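Local structure of glutathione S-transferase (Bombyx mori, 5ZFG) at residues Val2-Ala7 / Pro27-Asn32; Leu15-Ala20 / Ala69-Ile74; Asn96-Phe101 / Thr157-Pro162. The protein probably conjugates glutathione to electrophilic compounds and metabolises the insecticide diazinon in the silkworm. All coordinates share one frame; numbering follows the deposited sequence.

Interaction 1 (Val2-Ala7 / Pro27-Asn32); sequences VLKLYA and PFELIN
Leu3 to Ala7 and Glu29 to Asn32 pair as the two parallel strands of a beta-alpha-beta unit of the thioredoxin-like N-terminal domain, with helix 12-23 as the crossover. Four backbone hydrogen bonds follow the parallel pattern: Leu5 bonds to the residues on both sides of Leu30, its N donating to Glu29 O at 2.9 Å and its O accepting from Ile31 N. Ile31 shows how a branched side chain fills one face of such a pair. Its CB already touches the Tyr6 ring, 3.6 Å from CD1. The CG2 branch runs beside the ring, 3.5 Å from the same Tyr6 CD1. CG1, anti to the carbonyl carbon (chi1 -64°), runs back along the strand past Tyr6 CE1, and the next torsion, 112°, turns CD1 across to the ring. This methyl lies 3.7 Å from the centroid of the Tyr6 ring, 18° off its normal, a CH-pi contact over the face; it also reaches Lys4 CB. On the face shared by Leu5 and Ala7, the sheet turns to helix 12-23, where Leu5 packs on Val17. There Leu30 bends its tip inward, bringing CD1 to 3.8 Å from Ala7 CB.

Interaction 2 (Leu15-Ala20 / Ala69-Ile74); sequences LSVRQA and AILQYI. With EDO (1,2-ethanediol), chain G.
Leu71 has CG anti to its carbonyl carbon, and chi1 -68° and chi2 173° together carry CD2 across to helix 12-23, while Val17 holds CG1 anti to its backbone N (chi1 173°) and so offers that methyl to Ile70. The two helix segments run almost parallel, their axes 9.7 Å apart. Leu71 CD2 enters the groove between successive turns, 3.5 Å from Ser16 O and 3.4 Å from Ala20 CB, the latter tighter than usual for two carbons. Beside it, Val17 CG1 meets Ile70 CG2 at 3.6 Å, the two side chains crossing at about a right angle. Both helices cover the same face of the thioredoxin-like sheet. Arg18 points the other way: its CG packs on Leu5 and Phe28, and its NE donates to O1 of a 1,2-ethanediol, probably from the crystallisation liquor, at 3.0 Å. An alanine here would probably uncover Leu5 and Phe28 and leave the diol oxygen without its N-H donor. No hydrogen bond joins the two segments, and the nearby Ser16 OG is engaged by Pro12 O and Asn165 ND2, so this contact rests on the fit of methyl groups, with small Ala20 admitting the leucine.

Interaction 3 (Asn96-Phe101 / Thr157-Pro162); sequences NHRLCF and TIADFP
Leu99 and Ala159 mark the nearest approach of the two backbones, CA to CA 5.4 Å, where the first half of helix 89-114 passes the turn that leads into helix 160-172. Ala159, with no more than a methyl for a side chain, lies close against the helix: its CB is 3.6 Å from Arg98 CB, methyl against methylene. Leu99 works with both branches. CD1 meets Ile158 CD1 at 3.9 Å, the two side chains crossing at a slant, and CD2 reaches Pro162 CG at 3.7 Å while also brushing the carbonyl oxygen of Ile158. Ile158 carries CG1 between its backbone N and carbonyl carbon (chi1 57°), and the extended chain beyond it directs CD1 to the leucine. No direct hydrogen bond crosses the contact. Instead, one water donates to both Arg98 O and Ala159 O, at 2.9 Å each, and so links the two backbones. The turn itself is fixed by a capping box, the N-capping arrangement familiar at this place in glutathione transferases: Thr157 N donates to Asp160 OD2 at 2.9 Å, nearly straight at 171°, and Ala159 N gives a weak bond to Thr157 OG1 at 3.3 Å. This pins the loop that presents Ile158 and Ala159 to helix 89-114. Asp160 uses its other oxygen, OD1, to accept from Ala151 N and Trp186 NE1, while the chain of Arg98, bent at chi2 (-62°), leads its guanidinium away to a cation-pi contact with Tyr142. The contact lies within the helical C-terminal domain yet borders the N-terminal one, with Ile158 and Pro162 resting on Leu71 of helix 67-78 and Phe161 on Ala20 of helix 12-23.

From the N terminus, interaction 1 closes the first loop: strand 3-7 leads through helix 12-23 back to strand 29-32. Interaction 2 starts inside that loop and ends far beyond it on helix 67-78, so the two contacts cross along the chain. One joins two strands, the other two helices, and helix 12-23, which lies between the paired strands in sequence, brings them together; Leu30 touches Arg18 there. Interaction 3 follows in series, closing a loop within the C-terminal domain, from helix 89-114 to the start of helix 160-172. Its centre lies about 10 Å from that of interaction 2, and Ser16 packs against Phe161 and Pro162, joining the domains. Interactions 1 and 3 remain apart, about 11 Å between nearest atoms.

Interaction 1 (Val2-Ala7 / Pro27-Asn32)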
ATOM      1  N   VAL B   2      13.706 -18.692  14.371  1.00 42.68           N
ATOM      2  CA  VAL B   2      13.889 -19.126  12.984  1.00 34.76           C
ATOM      3  C   VAL B   2      13.297 -18.130  11.998  1.00 25.43           C
ATOM      4  O   VAL B   2      13.471 -18.289  10.780  1.00 29.18           O
ATOM      5  CB  VAL B   2      13.301 -20.545  12.787  1.00 28.17           C
ATOM      6  CG1 VAL B   2      11.793 -20.498  12.619  1.00 28.65           C
ATOM      7  CG2 VAL B   2      13.973 -21.281  11.608  1.00 27.34           C
ATOM      8  N   LEU B   3      12.606 -17.105  12.486  1.00 20.33           N
ATOM      9  CA  LEU B   3      12.100 -16.036  11.633  1.00 20.68           C
ATOM     10  C   LEU B   3      13.233 -15.077  11.280  1.00 16.92           C
ATOM     11  O   LEU B   3      13.940 -14.592  12.165  1.00 17.47           O
ATOM     12  CB  LEU B   3      10.985 -15.299  12.363  1.00 23.20           C
ATOM     13  CG  LEU B   3      10.195 -14.163  11.717  1.00 19.12           C
ATOM     14  CD1 LEU B   3       9.533 -14.670  10.459  1.00 18.50           C
ATOM     15  CD2 LEU B   3       9.147 -13.675  12.672  1.00 20.58           C
ATOM     16  N   LYS B   4      13.402 -14.789   9.991  1.00 13.07           N
ATOM     17  CA  LYS B   4      14.557 -14.040   9.509  1.00 13.34           C
ATOM     18  C   LYS B   4      14.099 -12.780   8.790  1.00  9.22           C
ATOM     19  O   LYS B   4      13.233 -12.849   7.910  1.00 10.85           O
ATOM     20  CB  LYS B   4      15.398 -14.899   8.569  1.00 13.76           C
ATOM     21  CG  LYS B   4      15.997 -16.155   9.246  1.00 18.78           C
ATOM     22  CD  LYS B   4      16.931 -16.887   8.298  1.00 26.55           C
ATOM     23  CE  LYS B   4      17.216 -18.299   8.778  1.00 35.52           C
ATOM     24  NZ  LYS B   4      18.322 -18.895   7.978  1.00 39.72           N
ATOM     25  N   LEU B   5      14.688 -11.642   9.151  1.00  7.09           N
ATOM     26  CA  LEU B   5      14.394 -10.367   8.494  1.00  7.13           C
ATOM     27  C   LEU B   5      15.640  -9.833   7.805  1.00  8.77           C
ATOM     28  O   LEU B   5      16.644  -9.540   8.465  1.00  7.98           O
ATOM     29  CB  LEU B   5      13.880  -9.332   9.491  1.00  7.35           C
ATOM     30  CG  LEU B   5      13.535  -7.984   8.870  1.00  7.52           C
ATOM     31  CD1 LEU B   5      12.262  -8.108   8.027  1.00 10.27           C
ATOM     32  CD2 LEU B   5      13.355  -6.924   9.957  1.00 10.60           C
ATOM     33  N   TYR B   6      15.551  -9.659   6.492  1.00  4.34           N
ATOM     34  CA  TYR B   6      16.594  -9.005   5.709  1.00  7.48           C
ATOM     35  C   TYR B   6      16.281  -7.515   5.630  1.00  7.44           C
ATOM     36  O   TYR B   6      15.251  -7.125   5.073  1.00  7.73           O
ATOM     37  CB  TYR B   6      16.686  -9.639   4.321  1.00  7.28           C
ATOM     38  CG  TYR B   6      17.109 -11.093   4.400  1.00 10.21           C
ATOM     39  CD1 TYR B   6      18.434 -11.456   4.200  1.00 13.26           C
ATOM     40  CD2 TYR B   6      16.195 -12.096   4.724  1.00  9.72           C
ATOM     41  CE1 TYR B   6      18.834 -12.778   4.290  1.00 14.34           C
ATOM     42  CE2 TYR B   6      16.587 -13.432   4.818  1.00 13.49           C
ATOM     43  CZ  TYR B   6      17.910 -13.764   4.595  1.00 13.81           C
ATOM     44  OH  TYR B   6      18.323 -15.085   4.693  1.00 15.18           O
ATOM     45  N   ALA B   7      17.153  -6.689   6.209  1.00  4.96           N
ATOM     46  CA  ALA B   7      16.852  -5.281   6.456  1.00  8.38           C
ATOM     47  C   ALA B   7      18.096  -4.441   6.197  1.00  9.35           C
ATOM     48  O   ALA B   7      19.201  -4.972   6.065  1.00 10.31           O
ATOM     49  CB  ALA B   7      16.365  -5.072   7.900  1.00 13.84           C
ATOM     50  N   PRO B  27      10.404 -13.178  18.368  1.00 17.92           N
ATOM     51  CA  PRO B  27      11.859 -13.281  18.185  1.00 18.17           C
ATOM     52  C   PRO B  27      12.220 -13.453  16.718  1.00 15.96           C
ATOM     53  O   PRO B  27      11.507 -14.114  15.960  1.00 13.64           O
ATOM     54  CB  PRO B  27      12.232 -14.523  19.007  1.00 20.19           C
ATOM     55  CG  PRO B  27      11.069 -14.727  19.941  1.00 23.51           C
ATOM     56  CD  PRO B  27       9.874 -14.322  19.129  1.00 16.68           C
ATOM     57  N   PHE B  28      13.339 -12.853  16.314  1.00 16.26           N
ATOM     58  CA  PHE B  28      13.773 -12.962  14.926  1.00 13.13           C
ATOM     59  C   PHE B  28      15.279 -12.787  14.835  1.00 14.69           C
ATOM     60  O   PHE B  28      15.918 -12.222  15.727  1.00 21.24           O
ATOM     61  CB  PHE B  28      13.074 -11.924  14.031  1.00 13.48           C
ATOM     62  CG  PHE B  28      13.467 -10.510  14.324  1.00  9.49           C
ATOM     63  CD1 PHE B  28      14.376  -9.832  13.508  1.00 12.35           C
ATOM     64  CD2 PHE B  28      12.921  -9.840  15.408  1.00 13.41           C
ATOM     65  CE1 PHE B  28      14.720  -8.527  13.779  1.00 12.79           C
ATOM     66  CE2 PHE B  28      13.273  -8.536  15.686  1.00 13.19           C
ATOM     67  CZ  PHE B  28      14.179  -7.878  14.866  1.00 17.66           C
ATOM     68  N   GLU B  29      15.834 -13.281  13.732  1.00 11.38           N
ATOM     69  CA  GLU B  29      17.223 -13.047  13.363  1.00 14.03           C
ATOM     70  C   GLU B  29      17.276 -11.906  12.353  1.00 14.07           C
ATOM     71  O   GLU B  29      16.522 -11.911  11.375  1.00 14.08           O
ATOM     72  CB  GLU B  29      17.855 -14.304  12.767  1.00 17.57           C
ATOM     73  CG  GLU B  29      19.247 -14.068  12.162  1.00 22.18           C
ATOM     74  CD  GLU B  29      19.899 -15.343  11.635  1.00 29.70           C
ATOM     75  OE1 GLU B  29      19.879 -16.363  12.353  1.00 35.36           O
ATOM     76  OE2 GLU B  29      20.432 -15.319  10.506  1.00 34.40           O
ATOM     77  N   LEU B  30      18.146 -10.931  12.610  1.00  9.20           N
ATOM     78  CA  LEU B  30      18.347  -9.777  11.741  1.00 10.32           C
ATOM     79  C   LEU B  30      19.521 -10.026  10.803  1.00 14.42           C
ATOM     80  O   LEU B  30      20.619 -10.380  11.251  1.00 11.87           O
ATOM     81  CB  LEU B  30      18.602  -8.522  12.574  1.00 10.02           C
ATOM     82  CG  LEU B  30      18.987  -7.218  11.856  1.00 10.44           C
ATOM     83  CD1 LEU B  30      17.872  -6.805  10.890  1.00  9.90           C
ATOM     84  CD2 LEU B  30      19.229  -6.118  12.856  1.00 10.83           C
ATOM     85  N   ILE B  31      19.292  -9.838   9.509  1.00  8.40           N
ATOM     86  CA  ILE B  31      20.354  -9.887   8.509  1.00 11.64           C
ATOM     87  C   ILE B  31      20.479  -8.491   7.923  1.00 14.57           C
ATOM     88  O   ILE B  31      19.552  -7.999   7.264  1.00  9.95           O
ATOM     89  CB  ILE B  31      20.080 -10.927   7.413  1.00 10.37           C
ATOM     90  CG1 ILE B  31      20.050 -12.333   8.003  1.00 13.64           C
ATOM     91  CG2 ILE B  31      21.158 -10.841   6.326  1.00 12.41           C
ATOM     92  CD1 ILE B  31      18.705 -12.979   7.978  1.00 15.81           C
ATOM     93  N   ASN B  32      21.620  -7.853   8.171  1.00  9.38           N
ATOM     94  CA  ASN B  32      21.916  -6.535   7.632  1.00 17.34           C
ATOM     95  C   ASN B  32      22.361  -6.707   6.193  1.00 17.53           C
ATOM     96  O   ASN B  32      23.435  -7.256   5.937  1.00 20.72           O
ATOM     97  CB  ASN B  32      23.009  -5.864   8.455  1.00 18.36           C
ATOM     98  CG  ASN B  32      22.521  -5.423   9.799  1.00 28.09           C
ATOM     99  OD1 ASN B  32      21.649  -4.558   9.892  1.00 35.63           O
ATOM    100  ND2 ASN B  32      23.072  -6.018  10.863  1.00 31.57           N
TER
HETATM  101  O   HOH W   1      20.268 -17.486   8.742  1.00 37.67           O

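Interaction 2 (Leu15-Ala20 / Ala69-Ile74)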
ATOM      1  N   LEU B  15      13.072  -0.326   9.520  1.00  4.78           N
ATOM      2  CA  LEU B  15      12.920   0.064  10.919  1.00  6.03           C
ATOM      3  C   LEU B  15      11.517  -0.228  11.411  1.00  7.67           C
ATOM      4  O   LEU B  15      11.331  -0.688  12.540  1.00  6.74           O
ATOM      5  CB  LEU B  15      13.237   1.546  11.118  1.00  5.51           C
ATOM      6  CG  LEU B  15      14.574   2.040  10.531  1.00  7.28           C
ATOM      7  CD1 LEU B  15      14.600   3.564  10.490  1.00  9.67           C
ATOM      8  CD2 LEU B  15      15.738   1.526  11.357  1.00  7.96           C
ATOM      9  N   SER B  16      10.516   0.021  10.563  1.00  4.10           N
ATOM     10  CA  SER B  16       9.132  -0.170  10.986  1.00  4.62           C
ATOM     11  C   SER B  16       8.855  -1.634  11.297  1.00  6.64           C
ATOM     12  O   SER B  16       8.163  -1.950  12.275  1.00  6.64           O
ATOM     13  CB  SER B  16       8.179   0.330   9.896  1.00  4.20           C
ATOM     14  OG  SER B  16       8.355   1.707   9.657  1.00  5.60           O
ATOM     15  N   VAL B  17       9.369  -2.540  10.464  1.00  4.48           N
ATOM     16  CA  VAL B  17       9.148  -3.959  10.705  1.00  4.92           C
ATOM     17  C   VAL B  17       9.864  -4.386  11.985  1.00  6.92           C
ATOM     18  O   VAL B  17       9.315  -5.137  12.796  1.00  5.30           O
ATOM     19  CB  VAL B  17       9.586  -4.808   9.498  1.00  5.35           C
ATOM     20  CG1 VAL B  17       9.509  -6.306   9.829  1.00  5.65           C
ATOM     21  CG2 VAL B  17       8.703  -4.521   8.254  1.00  5.56           C
ATOM     22  N   ARG B  18      11.066  -3.863  12.218  1.00  8.36           N
ATOM     23  CA  ARG B  18      11.770  -4.237  13.446  1.00  7.45           C
ATOM     24  C   ARG B  18      11.022  -3.757  14.685  1.00  5.03           C
ATOM     25  O   ARG B  18      10.906  -4.500  15.665  1.00  7.61           O
ATOM     26  CB  ARG B  18      13.204  -3.703  13.414  1.00  7.78           C
ATOM     27  CG  ARG B  18      14.073  -4.455  12.404  1.00  6.95           C
ATOM     28  CD  ARG B  18      15.431  -3.784  12.173  1.00  9.16           C
ATOM     29  NE  ARG B  18      16.050  -3.519  13.463  1.00 10.10           N
ATOM     30  CZ  ARG B  18      16.816  -2.470  13.738  1.00  7.84           C
ATOM     31  NH1 ARG B  18      17.110  -1.576  12.807  1.00  7.55           N
ATOM     32  NH2 ARG B  18      17.287  -2.316  14.963  1.00  9.93           N
ATOM     33  N   GLN B  19      10.516  -2.521  14.665  1.00  5.55           N
ATOM     34  CA  GLN B  19       9.755  -2.002  15.798  1.00  9.26           C
ATOM     35  C   GLN B  19       8.529  -2.866  16.082  1.00  8.78           C
ATOM     36  O   GLN B  19       8.260  -3.213  17.238  1.00  8.40           O
ATOM     37  CB  GLN B  19       9.356  -0.550  15.543  1.00  8.98           C
ATOM     38  CG  GLN B  19      10.547   0.394  15.513  1.00  8.45           C
ATOM     39  CD  GLN B  19      10.127   1.771  15.122  1.00 10.65           C
ATOM     40  OE1 GLN B  19       9.383   1.948  14.145  1.00 11.40           O
ATOM     41  NE2 GLN B  19      10.586   2.768  15.870  1.00 12.20           N
ATOM     42  N   ALA B  20       7.796  -3.263  15.038  1.00  8.65           N
ATOM     43  CA  ALA B  20       6.645  -4.135  15.245  1.00  8.55           C
ATOM     44  C   ALA B  20       7.052  -5.480  15.855  1.00  8.88           C
ATOM     45  O   ALA B  20       6.395  -5.976  16.780  1.00 10.09           O
ATOM     46  CB  ALA B  20       5.902  -4.355  13.926  1.00  6.87           C
ATOM     47  N   ALA B  69       2.761  -5.126   4.140  1.00  3.09           N
ATOM     48  CA  ALA B  69       2.228  -6.486   4.211  1.00  2.97           C
ATOM     49  C   ALA B  69       2.935  -7.305   5.287  1.00  4.46           C
ATOM     50  O   ALA B  69       2.310  -8.150   5.944  1.00  4.95           O
ATOM     51  CB  ALA B  69       2.372  -7.160   2.851  1.00  4.02           C
ATOM     52  N   ILE B  70       4.245  -7.083   5.466  1.00  4.38           N
ATOM     53  CA  ILE B  70       4.966  -7.772   6.543  1.00  6.19           C
ATOM     54  C   ILE B  70       4.404  -7.367   7.899  1.00  6.00           C
ATOM     55  O   ILE B  70       4.162  -8.222   8.764  1.00  5.10           O
ATOM     56  CB  ILE B  70       6.478  -7.489   6.464  1.00  5.01           C
ATOM     57  CG1 ILE B  70       7.075  -8.041   5.160  1.00  7.98           C
ATOM     58  CG2 ILE B  70       7.197  -8.124   7.692  1.00  4.85           C
ATOM     59  CD1 ILE B  70       8.517  -7.568   4.915  1.00  6.61           C
ATOM     60  N   LEU B  71       4.152  -6.062   8.096  1.00  4.50           N
ATOM     61  CA  LEU B  71       3.560  -5.590   9.348  1.00  5.21           C
ATOM     62  C   LEU B  71       2.215  -6.265   9.615  1.00  5.76           C
ATOM     63  O   LEU B  71       1.936  -6.728  10.734  1.00  5.00           O
ATOM     64  CB  LEU B  71       3.387  -4.069   9.315  1.00  5.16           C
ATOM     65  CG  LEU B  71       4.660  -3.205   9.329  1.00  3.30           C
ATOM     66  CD1 LEU B  71       4.333  -1.743   9.121  1.00  5.68           C
ATOM     67  CD2 LEU B  71       5.385  -3.411  10.654  1.00  8.31           C
ATOM     68  N   GLN B  72       1.365  -6.327   8.596  1.00  3.99           N
ATOM     69  CA  GLN B  72       0.054  -6.957   8.762  1.00  5.35           C
ATOM     70  C   GLN B  72       0.183  -8.447   9.076  1.00  6.64           C
ATOM     71  O   GLN B  72      -0.551  -8.983   9.923  1.00  6.56           O
ATOM     72  CB  GLN B  72      -0.773  -6.716   7.496  1.00  4.31           C
ATOM     73  CG  GLN B  72      -1.107  -5.222   7.329  1.00  5.66           C
ATOM     74  CD  GLN B  72      -1.487  -4.830   5.913  1.00 13.32           C
ATOM     75  OE1 GLN B  72      -1.008  -5.416   4.947  1.00  6.34           O
ATOM     76  NE2 GLN B  72      -2.349  -3.813   5.788  1.00 11.72           N
ATOM     77  N   TYR B  73       1.143  -9.117   8.438  1.00  4.69           N
ATOM     78  CA  TYR B  73       1.289 -10.562   8.596  1.00  6.88           C
ATOM     79  C   TYR B  73       1.793 -10.920   9.987  1.00  7.31           C
ATOM     80  O   TYR B  73       1.281 -11.851  10.613  1.00  6.83           O
ATOM     81  CB  TYR B  73       2.236 -11.099   7.530  1.00  5.22           C
ATOM     82  CG  TYR B  73       2.714 -12.527   7.772  1.00  7.13           C
ATOM     83  CD1 TYR B  73       1.845 -13.594   7.615  1.00 10.00           C
ATOM     84  CD2 TYR B  73       4.018 -12.785   8.155  1.00 11.38           C
ATOM     85  CE1 TYR B  73       2.266 -14.895   7.829  1.00 10.47           C
ATOM     86  CE2 TYR B  73       4.454 -14.088   8.383  1.00 10.47           C
ATOM     87  CZ  TYR B  73       3.565 -15.134   8.212  1.00 10.55           C
ATOM     88  OH  TYR B  73       3.980 -16.436   8.411  1.00 16.66           O
ATOM     89  N   ILE B  74       2.780 -10.176  10.491  1.00  6.59           N
ATOM     90  CA  ILE B  74       3.313 -10.464  11.820  1.00  7.41           C
ATOM     91  C   ILE B  74       2.206 -10.382  12.870  1.00 11.53           C
ATOM     92  O   ILE B  74       2.116 -11.228  13.775  1.00  8.80           O
ATOM     93  CB  ILE B  74       4.483  -9.507  12.131  1.00  7.24           C
ATOM     94  CG1 ILE B  74       5.698  -9.866  11.278  1.00 10.23           C
ATOM     95  CG2 ILE B  74       4.821  -9.559  13.618  1.00 14.18           C
ATOM     96  CD1 ILE B  74       5.811 -11.309  10.930  1.00 19.99           C
TER
HETATM   97  C1  EDO G 301      15.643  -4.588  16.890  0.86 18.86           C
HETATM   98  O1  EDO G 301      16.250  -5.354  15.837  0.86 11.59           O
HETATM   99  C2  EDO G 301      16.678  -3.904  17.786  0.86 14.57           C
HETATM  100  O2  EDO G 301      16.232  -3.906  19.164  0.86 23.85           O

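Interaction 3 (Asn96-Phe101 / Thr157-Pro162)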
ATOM      1  N   ASN B  96      -5.201   0.298   8.096  1.00  4.84           N
ATOM      2  CA  ASN B  96      -4.851  -0.009   6.712  1.00  6.00           C
ATOM      3  C   ASN B  96      -4.722   1.257   5.888  1.00  5.69           C
ATOM      4  O   ASN B  96      -3.805   1.375   5.067  1.00  4.37           O
ATOM      5  CB  ASN B  96      -5.889  -0.934   6.082  1.00  4.39           C
ATOM      6  CG  ASN B  96      -5.812  -2.358   6.611  1.00  5.66           C
ATOM      7  OD1 ASN B  96      -4.814  -2.776   7.220  1.00  6.52           O
ATOM      8  ND2 ASN B  96      -6.882  -3.114   6.389  1.00  6.26           N
ATOM      9  N   HIS B  97      -5.622   2.219   6.105  1.00  5.89           N
ATOM     10  CA  HIS B  97      -5.534   3.468   5.364  1.00  5.12           C
ATOM     11  C   HIS B  97      -4.223   4.187   5.650  1.00  6.65           C
ATOM     12  O   HIS B  97      -3.530   4.649   4.733  1.00  5.55           O
ATOM     13  CB  HIS B  97      -6.681   4.407   5.714  1.00  5.40           C
ATOM     14  CG  HIS B  97      -6.468   5.753   5.111  1.00  7.43           C
ATOM     15  ND1 HIS B  97      -5.721   6.732   5.729  1.00 10.48           N
ATOM     16  CD2 HIS B  97      -6.766   6.228   3.878  1.00  7.44           C
ATOM     17  CE1 HIS B  97      -5.611   7.773   4.922  1.00 11.56           C
ATOM     18  NE2 HIS B  97      -6.241   7.494   3.794  1.00  8.78           N
ATOM     19  N   ARG B  98      -3.883   4.317   6.935  1.00  7.70           N
ATOM     20  CA  ARG B  98      -2.675   5.046   7.293  1.00  6.50           C
ATOM     21  C   ARG B  98      -1.427   4.361   6.737  1.00  3.73           C
ATOM     22  O   ARG B  98      -0.469   5.039   6.350  1.00  4.26           O
ATOM     23  CB  ARG B  98      -2.590   5.213   8.819  1.00  6.54           C
ATOM     24  CG  ARG B  98      -3.731   6.029   9.465  1.00  7.22           C
ATOM     25  CD  ARG B  98      -3.802   7.479   8.989  1.00  8.67           C
ATOM     26  NE  ARG B  98      -4.780   8.213   9.796  1.00 14.97           N
ATOM     27  CZ  ARG B  98      -6.079   8.279   9.525  1.00 11.50           C
ATOM     28  NH1 ARG B  98      -6.577   7.689   8.444  1.00  8.83           N
ATOM     29  NH2 ARG B  98      -6.888   8.942  10.341  1.00 13.48           N
ATOM     30  N   LEU B  99      -1.439   3.028   6.640  1.00  5.85           N
ATOM     31  CA  LEU B  99      -0.336   2.314   6.002  1.00  4.67           C
ATOM     32  C   LEU B  99      -0.243   2.673   4.519  1.00  6.35           C
ATOM     33  O   LEU B  99       0.839   2.974   4.007  1.00  6.33           O
ATOM     34  CB  LEU B  99      -0.523   0.802   6.171  1.00  4.56           C
ATOM     35  CG  LEU B  99      -0.298   0.233   7.584  1.00  5.01           C
ATOM     36  CD1 LEU B  99      -0.671  -1.258   7.649  1.00  5.45           C
ATOM     37  CD2 LEU B  99       1.176   0.439   8.050  1.00  5.65           C
ATOM     38  N   CYS B 100      -1.382   2.650   3.821  1.00  5.88           N
ATOM     39  CA  CYS B 100      -1.401   3.013   2.406  1.00  5.21           C
ATOM     40  C   CYS B 100      -0.975   4.462   2.199  1.00  4.20           C
ATOM     41  O   CYS B 100      -0.229   4.771   1.263  1.00  6.87           O
ATOM     42  CB  CYS B 100      -2.805   2.798   1.827  1.00  4.30           C
ATOM     43  SG  CYS B 100      -3.286   1.065   1.663  1.00  9.40           S
ATOM     44  N   PHE B 101      -1.459   5.358   3.069  1.00  4.11           N
ATOM     45  CA  PHE B 101      -1.151   6.786   2.979  1.00  4.33           C
ATOM     46  C   PHE B 101       0.344   7.028   3.142  1.00  6.58           C
ATOM     47  O   PHE B 101       0.930   7.840   2.423  1.00  7.83           O
ATOM     48  CB  PHE B 101      -1.957   7.543   4.049  1.00  5.86           C
ATOM     49  CG  PHE B 101      -1.474   8.971   4.314  1.00  6.53           C
ATOM     50  CD1 PHE B 101      -1.559   9.934   3.335  1.00  9.01           C
ATOM     51  CD2 PHE B 101      -0.980   9.332   5.566  1.00  7.06           C
ATOM     52  CE1 PHE B 101      -1.127  11.247   3.566  1.00  9.15           C
ATOM     53  CE2 PHE B 101      -0.540  10.644   5.815  1.00  9.25           C
ATOM     54  CZ  PHE B 101      -0.620  11.597   4.808  1.00 10.08           C
ATOM     55  N   THR B 157      -0.550   1.613  17.087  1.00 10.60           N
ATOM     56  CA  THR B 157      -0.842   0.544  16.130  1.00  8.27           C
ATOM     57  C   THR B 157       0.301   0.448  15.123  1.00  5.30           C
ATOM     58  O   THR B 157       1.187   1.305  15.076  1.00  9.05           O
ATOM     59  CB  THR B 157      -2.164   0.764  15.377  1.00  7.69           C
ATOM     60  OG1 THR B 157      -2.064   1.933  14.560  1.00  8.33           O
ATOM     61  CG2 THR B 157      -3.358   0.915  16.335  1.00 12.28           C
ATOM     62  N   ILE B 158       0.272  -0.597  14.284  1.00  8.22           N
ATOM     63  CA  ILE B 158       1.309  -0.711  13.255  1.00  7.69           C
ATOM     64  C   ILE B 158       1.276   0.470  12.289  1.00  8.06           C
ATOM     65  O   ILE B 158       2.257   0.710  11.591  1.00  8.20           O
ATOM     66  CB  ILE B 158       1.230  -2.041  12.457  1.00  5.33           C
ATOM     67  CG1 ILE B 158      -0.131  -2.250  11.774  1.00  7.76           C
ATOM     68  CG2 ILE B 158       1.643  -3.259  13.327  1.00  5.78           C
ATOM     69  CD1 ILE B 158      -0.154  -3.493  10.855  1.00  5.36           C
ATOM     70  N   ALA B 159       0.161   1.207  12.215  1.00  4.92           N
ATOM     71  CA  ALA B 159       0.125   2.386  11.354  1.00  5.34           C
ATOM     72  C   ALA B 159       1.103   3.455  11.828  1.00  7.85           C
ATOM     73  O   ALA B 159       1.572   4.270  11.023  1.00  5.73           O
ATOM     74  CB  ALA B 159      -1.296   2.954  11.304  1.00  8.33           C
ATOM     75  N   ASP B 160       1.445   3.457  13.119  1.00  9.11           N
ATOM     76  CA  ASP B 160       2.314   4.505  13.639  1.00  8.36           C
ATOM     77  C   ASP B 160       3.751   4.373  13.139  1.00  6.58           C
ATOM     78  O   ASP B 160       4.383   5.384  12.827  1.00  8.73           O
ATOM     79  CB  ASP B 160       2.288   4.490  15.162  1.00  8.74           C
ATOM     80  CG  ASP B 160       1.004   5.037  15.697  1.00  6.37           C
ATOM     81  OD1 ASP B 160       0.818   6.269  15.574  1.00 11.95           O
ATOM     82  OD2 ASP B 160       0.167   4.236  16.177  1.00 10.61           O
ATOM     83  N   PHE B 161       4.283   3.151  13.072  1.00  6.92           N
ATOM     84  CA  PHE B 161       5.710   2.985  12.796  1.00  4.53           C
ATOM     85  C   PHE B 161       6.128   3.566  11.456  1.00  8.93           C
ATOM     86  O   PHE B 161       7.110   4.327  11.426  1.00  6.65           O
ATOM     87  CB  PHE B 161       6.137   1.512  12.904  1.00  5.56           C
ATOM     88  CG  PHE B 161       5.822   0.884  14.224  1.00  6.56           C
ATOM     89  CD1 PHE B 161       6.213   1.491  15.416  1.00  7.30           C
ATOM     90  CD2 PHE B 161       5.116  -0.314  14.276  1.00  8.94           C
ATOM     91  CE1 PHE B 161       5.888   0.910  16.643  1.00  8.03           C
ATOM     92  CE2 PHE B 161       4.802  -0.911  15.494  1.00  7.82           C
ATOM     93  CZ  PHE B 161       5.188  -0.290  16.682  1.00  9.55           C
ATOM     94  N   PRO B 162       5.457   3.280  10.327  1.00  7.12           N
ATOM     95  CA  PRO B 162       5.916   3.890   9.072  1.00  7.73           C
ATOM     96  C   PRO B 162       5.832   5.404   9.110  1.00  4.59           C
ATOM     97  O   PRO B 162       6.747   6.073   8.607  1.00  7.55           O
ATOM     98  CB  PRO B 162       4.985   3.259   8.012  1.00  7.33           C
ATOM     99  CG  PRO B 162       4.543   1.947   8.651  1.00  8.96           C
ATOM    100  CD  PRO B 162       4.370   2.317  10.091  1.00  7.13           C
TER
HETATM  101  O   HOH W   2       1.629   4.051   8.153  1.00  8.12           O